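Local atomic coordinates of major royal jelly protein 1 (Apis mellifera, PDB entry 5YYL), a protein that is the most abundant protein of royal jelly, binds sterol, and probably serves as a nutrient in the food of developing honeybee larvae. Residues I69-H73 / D74-V78; Y266-P269 / V270-S274. One frame throughout, in Å; residues are numbered along the deposited sequence.

Contact 1 (I69-H73 / D74-V78); sequences IDQWH and DKIFV
The W72 indole presents its edge to K75, whose CE lies near the ring plane, 3.8 Å from W72 CZ3; the two side chains run alongside each other, pointing the same way. H73 CG sits over the centre of one indole face, 3.6 Å above the plane, and W72 CZ2 lies over one face of the imidazole, toward its rim. F77 offers an edge, with W72 CB 4.4 Å from F77 CE2, and Y107 meets its ring edge-to-face. On the opposite side of the hairpin, with I69 and V78, Q71 CG touches I76 CD1 at 3.6 Å. With CG anti to the backbone N (chi1 177°) and a bend at chi2, the Q71 chain turns its NE2 to H73 O, 2.9 Å away, in the carbonyl plane and on a lone pair. D70 OD1 accepts Q71 N through its anti lone pair, while K360 and K358 form salt bridges with D70 OD1 and OD2, respectively. Paired backbone bonds join D70 with F77 and W72 with K75. The 161° angle between the directions of 69-72 and 75-78 and the type II' turn from W72 to K75 define a two-residue beta hairpin, opening a four-stranded antiparallel sheet of this beta-propeller protein.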
ATOM      1  N   ILE A  69      31.185 -21.521  -0.202  1.00 25.59           N
ATOM      2  CA  ILE A  69      29.992 -20.779  -0.607  1.00 23.97           C
ATOM      3  C   ILE A  69      30.044 -19.425   0.050  1.00 22.96           C
ATOM      4  O   ILE A  69      30.740 -19.237   1.051  1.00 23.15           O
ATOM      5  CB  ILE A  69      28.673 -21.480  -0.204  1.00 24.41           C
ATOM      6  CG1 ILE A  69      28.571 -21.699   1.313  1.00 24.28           C
ATOM      7  CG2 ILE A  69      28.560 -22.819  -0.918  1.00 25.05           C
ATOM      8  CD1 ILE A  69      27.246 -22.262   1.789  1.00 24.01           C
ATOM      9  N   ASP A  70      29.319 -18.481  -0.522  1.00 21.43           N
ATOM     10  CA  ASP A  70      29.028 -17.228   0.158  1.00 20.86           C
ATOM     11  C   ASP A  70      27.767 -16.619  -0.463  1.00 19.58           C
ATOM     12  O   ASP A  70      27.129 -17.246  -1.305  1.00 18.86           O
ATOM     13  CB  ASP A  70      30.240 -16.288   0.130  1.00 20.93           C
ATOM     14  CG  ASP A  70      30.308 -15.377   1.361  1.00 21.45           C
ATOM     15  OD1 ASP A  70      29.267 -14.705   1.648  1.00 21.26           O
ATOM     16  OD2 ASP A  70      31.393 -15.307   2.011  1.00 20.79           O
ATOM     17  N   GLN A  71      27.386 -15.425  -0.028  1.00 19.02           N
ATOM     18  CA  GLN A  71      26.107 -14.853  -0.397  1.00 18.66           C
ATOM     19  C   GLN A  71      26.207 -13.354  -0.304  1.00 19.22           C
ATOM     20  O   GLN A  71      26.721 -12.841   0.693  1.00 18.34           O
ATOM     21  CB  GLN A  71      25.028 -15.380   0.552  1.00 18.12           C
ATOM     22  CG  GLN A  71      23.627 -14.820   0.329  1.00 18.12           C
ATOM     23  CD  GLN A  71      23.381 -13.455   0.956  1.00 17.68           C
ATOM     24  OE1 GLN A  71      23.899 -13.152   2.029  1.00 18.05           O
ATOM     25  NE2 GLN A  71      22.593 -12.627   0.289  1.00 16.52           N
ATOM     26  N   TRP A  72      25.730 -12.663  -1.344  1.00 20.40           N
ATOM     27  CA  TRP A  72      25.587 -11.202  -1.331  1.00 21.89           C
ATOM     28  C   TRP A  72      24.410 -10.826  -2.210  1.00 23.66           C
ATOM     29  O   TRP A  72      24.378 -11.205  -3.387  1.00 24.31           O
ATOM     30  CB  TRP A  72      26.861 -10.543  -1.848  1.00 21.93           C
ATOM     31  CG  TRP A  72      26.824  -9.070  -1.882  1.00 22.15           C
ATOM     32  CD1 TRP A  72      27.175  -8.214  -0.878  1.00 23.88           C
ATOM     33  CD2 TRP A  72      26.452  -8.255  -2.984  1.00 21.84           C
ATOM     34  NE1 TRP A  72      27.041  -6.898  -1.288  1.00 23.06           N
ATOM     35  CE2 TRP A  72      26.595  -6.900  -2.579  1.00 22.35           C
ATOM     36  CE3 TRP A  72      26.016  -8.530  -4.282  1.00 21.92           C
ATOM     37  CZ2 TRP A  72      26.322  -5.837  -3.423  1.00 22.97           C
ATOM     38  CZ3 TRP A  72      25.732  -7.478  -5.124  1.00 22.39           C
ATOM     39  CH2 TRP A  72      25.887  -6.137  -4.692  1.00 23.33           C
ATOM     40  N   HIS A  73      23.445 -10.110  -1.633  1.00 25.27           N
ATOM     41  CA  HIS A  73      22.204  -9.748  -2.325  1.00 26.23           C
ATOM     42  C   HIS A  73      21.608 -10.996  -3.002  1.00 27.50           C
ATOM     43  O   HIS A  73      21.419 -12.006  -2.329  1.00 27.73           O
ATOM     44  CB  HIS A  73      22.449  -8.575  -3.282  1.00 27.43           C
ATOM     45  CG  HIS A  73      22.822  -7.294  -2.599  1.00 28.51           C
ATOM     46  ND1 HIS A  73      22.955  -6.104  -3.286  1.00 30.30           N
ATOM     47  CD2 HIS A  73      23.062  -7.004  -1.296  1.00 29.64           C
ATOM     48  CE1 HIS A  73      23.272  -5.141  -2.435  1.00 31.44           C
ATOM     49  NE2 HIS A  73      23.348  -5.660  -1.220  1.00 29.83           N
ATOM     50  N   ASP A  74      21.369 -10.966  -4.311  1.00 31.28           N
ATOM     51  CA  ASP A  74      20.746 -12.107  -5.018  1.00 35.50           C
ATOM     52  C   ASP A  74      21.722 -13.216  -5.422  1.00 33.88           C
ATOM     53  O   ASP A  74      21.288 -14.282  -5.869  1.00 31.10           O
ATOM     54  CB  ASP A  74      19.953 -11.636  -6.254  1.00 39.64           C
ATOM     55  CG  ASP A  74      20.748 -10.706  -7.169  1.00 45.10           C
ATOM     56  OD1 ASP A  74      21.815 -10.179  -6.757  1.00 50.56           O
ATOM     57  OD2 ASP A  74      20.299 -10.518  -8.314  1.00 52.57           O
ATOM     58  N   LYS A  75      23.022 -12.969  -5.236  1.00 34.06           N
ATOM     59  CA  LYS A  75      24.070 -13.902  -5.631  1.00 34.05           C
ATOM     60  C   LYS A  75      24.375 -14.887  -4.505  1.00 32.18           C
ATOM     61  O   LYS A  75      24.475 -14.495  -3.351  1.00 32.45           O
ATOM     62  CB  LYS A  75      25.334 -13.123  -6.017  1.00 35.35           C
ATOM     63  CG  LYS A  75      25.110 -12.104  -7.124  1.00 37.59           C
ATOM     64  CD  LYS A  75      26.299 -11.156  -7.294  1.00 39.79           C
ATOM     65  CE  LYS A  75      25.934  -9.907  -8.103  1.00 41.78           C
ATOM     66  NZ  LYS A  75      25.285 -10.220  -9.418  1.00 43.12           N
ATOM     67  N   ILE A  76      24.474 -16.166  -4.856  1.00 29.90           N
ATOM     68  CA  ILE A  76      25.019 -17.204  -3.997  1.00 28.87           C
ATOM     69  C   ILE A  76      26.280 -17.681  -4.703  1.00 29.20           C
ATOM     70  O   ILE A  76      26.186 -18.257  -5.779  1.00 28.64           O
ATOM     71  CB  ILE A  76      24.050 -18.411  -3.862  1.00 27.99           C
ATOM     72  CG1 ILE A  76      22.743 -18.028  -3.159  1.00 27.16           C
ATOM     73  CG2 ILE A  76      24.717 -19.576  -3.141  1.00 27.78           C
ATOM     74  CD1 ILE A  76      22.858 -17.743  -1.677  1.00 27.01           C
ATOM     75  N   PHE A  77      27.453 -17.450  -4.113  1.00 29.17           N
ATOM     76  CA  PHE A  77      28.722 -17.897  -4.704  1.00 27.40           C
ATOM     77  C   PHE A  77      28.966 -19.363  -4.405  1.00 26.85           C
ATOM     78  O   PHE A  77      28.582 -19.846  -3.360  1.00 28.07           O
ATOM     79  CB  PHE A  77      29.882 -17.025  -4.248  1.00 26.80           C
ATOM     80  CG  PHE A  77      29.772 -15.613  -4.736  1.00 28.47           C
ATOM     81  CD1 PHE A  77      30.176 -15.266  -6.034  1.00 28.89           C
ATOM     82  CD2 PHE A  77      29.218 -14.625  -3.934  1.00 29.40           C
ATOM     83  CE1 PHE A  77      30.050 -13.964  -6.498  1.00 28.56           C
ATOM     84  CE2 PHE A  77      29.108 -13.308  -4.388  1.00 29.37           C
ATOM     85  CZ  PHE A  77      29.528 -12.981  -5.673  1.00 29.54           C
ATOM     86  N   VAL A  78      29.546 -20.081  -5.353  1.00 26.03           N
ATOM     87  CA  VAL A  78      29.935 -21.479  -5.163  1.00 25.46           C
ATOM     88  C   VAL A  78      31.283 -21.651  -5.827  1.00 25.64           C
ATOM     89  O   VAL A  78      31.395 -21.408  -7.024  1.00 27.97           O
ATOM     90  CB  VAL A  78      28.929 -22.451  -5.805  1.00 25.09           C
ATOM     91  CG1 VAL A  78      29.394 -23.892  -5.631  1.00 24.97           C
ATOM     92  CG2 VAL A  78      27.536 -22.259  -5.200  1.00 25.24           C
TER

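Contact 2 (Y266-P269 / V270-S274); sequences YYSP and VASTS
P269 and S272 meet through a hydrogen bond and through contact of the proline ring with the serine CB and OG. The hydrogen bond runs from S272 OG to P269 O and is 2.7 Å long; the C=O...OG angle is 136° and the hydroxyl oxygen is tilted somewhat from the carbonyl plane. A chi1 of 90° sets S272 OG between its own backbone N and carbonyl carbon, on the side where P269 O lies. The same OG also receives a weak bond from S274 N, 3.4 Å long but nearly straight at 171°, so this one oxygen links the end of the strand to the far side of the turn. S268 OG is hydrogen-bonded to K309 NZ and S306 OG.

In van der Waals contact, the proline ring lies against the serine, with P269 CD 3.4 Å from S272 OG and P269 CG 3.8 Å from S272 CB. Beside them, S268 CB approaches the backbone carbonyl S274 O.

Within the backbone, A271 is the centre of an inverse gamma turn, closed by a weak bond from S272 N to V270 O at 3.1 Å. The chain leaves its strand course at V270, and the gamma turn continues the reversal.

Around the turn, V270 pairs through its backbone with G252 and its side chain rests on S254 of strand 253-258, while S274 OG bonds to N300 N. Residues 270-274 thus form the connection between strands 264-269 and 275-279, the two central strands of an antiparallel sheet whose outer members are 253-258 and 295-298.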
ATOM      1  N   TYR A 266      39.671 -18.166  15.645  1.00 23.08           N
ATOM      2  CA  TYR A 266      39.592 -19.582  16.035  1.00 23.07           C
ATOM      3  C   TYR A 266      40.056 -20.455  14.886  1.00 22.50           C
ATOM      4  O   TYR A 266      39.866 -20.088  13.733  1.00 21.92           O
ATOM      5  CB  TYR A 266      38.175 -19.971  16.444  1.00 23.15           C
ATOM      6  CG  TYR A 266      37.695 -19.238  17.668  1.00 23.80           C
ATOM      7  CD1 TYR A 266      37.953 -19.726  18.947  1.00 24.52           C
ATOM      8  CD2 TYR A 266      36.984 -18.061  17.546  1.00 23.38           C
ATOM      9  CE1 TYR A 266      37.525 -19.043  20.077  1.00 24.37           C
ATOM     10  CE2 TYR A 266      36.536 -17.379  18.654  1.00 24.06           C
ATOM     11  CZ  TYR A 266      36.804 -17.866  19.915  1.00 24.81           C
ATOM     12  OH  TYR A 266      36.364 -17.167  21.011  1.00 25.39           O
ATOM     13  N   TYR A 267      40.663 -21.590  15.211  1.00 22.66           N
ATOM     14  CA  TYR A 267      41.179 -22.531  14.224  1.00 24.21           C
ATOM     15  C   TYR A 267      41.462 -23.875  14.881  1.00 24.16           C
ATOM     16  O   TYR A 267      41.319 -24.004  16.092  1.00 23.72           O
ATOM     17  CB  TYR A 267      42.464 -22.006  13.582  1.00 25.17           C
ATOM     18  CG  TYR A 267      43.627 -21.903  14.542  1.00 27.49           C
ATOM     19  CD1 TYR A 267      44.570 -22.921  14.642  1.00 29.07           C
ATOM     20  CD2 TYR A 267      43.784 -20.778  15.362  1.00 28.98           C
ATOM     21  CE1 TYR A 267      45.637 -22.814  15.525  1.00 30.52           C
ATOM     22  CE2 TYR A 267      44.842 -20.661  16.246  1.00 28.46           C
ATOM     23  CZ  TYR A 267      45.765 -21.672  16.323  1.00 30.39           C
ATOM     24  OH  TYR A 267      46.821 -21.559  17.200  1.00 33.05           O
ATOM     25  N   SER A 268      41.866 -24.854  14.079  1.00 23.76           N
ATOM     26  CA  SER A 268      42.401 -26.106  14.591  1.00 24.03           C
ATOM     27  C   SER A 268      43.063 -26.881  13.476  1.00 25.01           C
ATOM     28  O   SER A 268      42.696 -26.722  12.324  1.00 26.19           O
ATOM     29  CB  SER A 268      41.301 -26.954  15.202  1.00 24.68           C
ATOM     30  OG  SER A 268      40.267 -27.206  14.279  1.00 25.45           O
ATOM     31  N   PRO A 269      44.066 -27.706  13.794  1.00 26.86           N
ATOM     32  CA  PRO A 269      44.546 -28.589  12.721  1.00 27.49           C
ATOM     33  C   PRO A 269      43.449 -29.600  12.338  1.00 27.77           C
ATOM     34  O   PRO A 269      42.651 -29.990  13.213  1.00 26.65           O
ATOM     35  CB  PRO A 269      45.779 -29.280  13.329  1.00 27.80           C
ATOM     36  CG  PRO A 269      46.052 -28.614  14.636  1.00 27.17           C
ATOM     37  CD  PRO A 269      44.822 -27.878  15.052  1.00 27.30           C
ATOM     38  N   VAL A 270      43.400 -29.977  11.056  1.00 28.12           N
ATOM     39  CA  VAL A 270      42.383 -30.906  10.530  1.00 29.29           C
ATOM     40  C   VAL A 270      42.463 -32.239  11.262  1.00 29.62           C
ATOM     41  O   VAL A 270      41.459 -32.753  11.735  1.00 31.25           O
ATOM     42  CB  VAL A 270      42.551 -31.152   9.006  1.00 29.97           C
ATOM     43  CG1 VAL A 270      41.659 -32.286   8.495  1.00 29.59           C
ATOM     44  CG2 VAL A 270      42.274 -29.872   8.219  1.00 31.45           C
ATOM     45  N   ALA A 271      43.668 -32.780  11.355  1.00 28.69           N
ATOM     46  CA  ALA A 271      43.900 -33.938  12.186  1.00 28.72           C
ATOM     47  C   ALA A 271      44.151 -33.441  13.607  1.00 29.03           C
ATOM     48  O   ALA A 271      45.284 -33.319  14.065  1.00 31.35           O
ATOM     49  CB  ALA A 271      45.074 -34.739  11.665  1.00 28.70           C
ATOM     50  N   SER A 272      43.065 -33.163  14.313  1.00 28.32           N
ATOM     51  CA  SER A 272      43.131 -32.780  15.730  1.00 29.15           C
ATOM     52  C   SER A 272      41.728 -32.811  16.274  1.00 28.51           C
ATOM     53  O   SER A 272      40.768 -32.777  15.505  1.00 29.00           O
ATOM     54  CB  SER A 272      43.724 -31.377  15.929  1.00 30.21           C
ATOM     55  OG  SER A 272      42.715 -30.391  15.908  1.00 31.36           O
ATOM     56  N   THR A 273      41.601 -32.860  17.595  1.00 28.67           N
ATOM     57  CA  THR A 273      40.287 -32.769  18.240  1.00 29.08           C
ATOM     58  C   THR A 273      40.232 -31.554  19.164  1.00 29.10           C
ATOM     59  O   THR A 273      39.450 -31.508  20.100  1.00 28.49           O
ATOM     60  CB  THR A 273      39.925 -34.074  18.974  1.00 28.57           C
ATOM     61  OG1 THR A 273      40.788 -34.263  20.089  1.00 27.51           O
ATOM     62  CG2 THR A 273      40.001 -35.269  18.012  1.00 28.39           C
ATOM     63  N   SER A 274      41.060 -30.559  18.846  1.00 29.56           N
ATOM     64  CA  SER A 274      41.270 -29.392  19.674  1.00 31.06           C
ATOM     65  C   SER A 274      40.579 -28.166  19.054  1.00 31.73           C
ATOM     66  O   SER A 274      40.246 -28.174  17.854  1.00 31.92           O
ATOM     67  CB  SER A 274      42.771 -29.138  19.774  1.00 32.16           C
ATOM     68  OG  SER A 274      43.476 -30.296  20.211  1.00 32.14           O
TER

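Overall arrangement
Both contacts are reversals between consecutive antiparallel strands, each in a different four-stranded sheet, and they lie on opposite sides of the chain's centre, with centres 27 Å apart and nearest atoms about 15 Å apart. Contact 1 is partly buried: its turn is more exposed and lies within reach of another protein chain, and the side chain of H73 is about 9 Å from that of the sterol-binding residue P364. Contact 2 is buried and untouched by other chains. Their chemistry also differs. Contact 1 joins its strands by paired backbone bonds and aromatic edges, with D70 tied to lysines of strand 353-361; contact 2 depends on a serine hydroxyl and a proline ring around a longer connection.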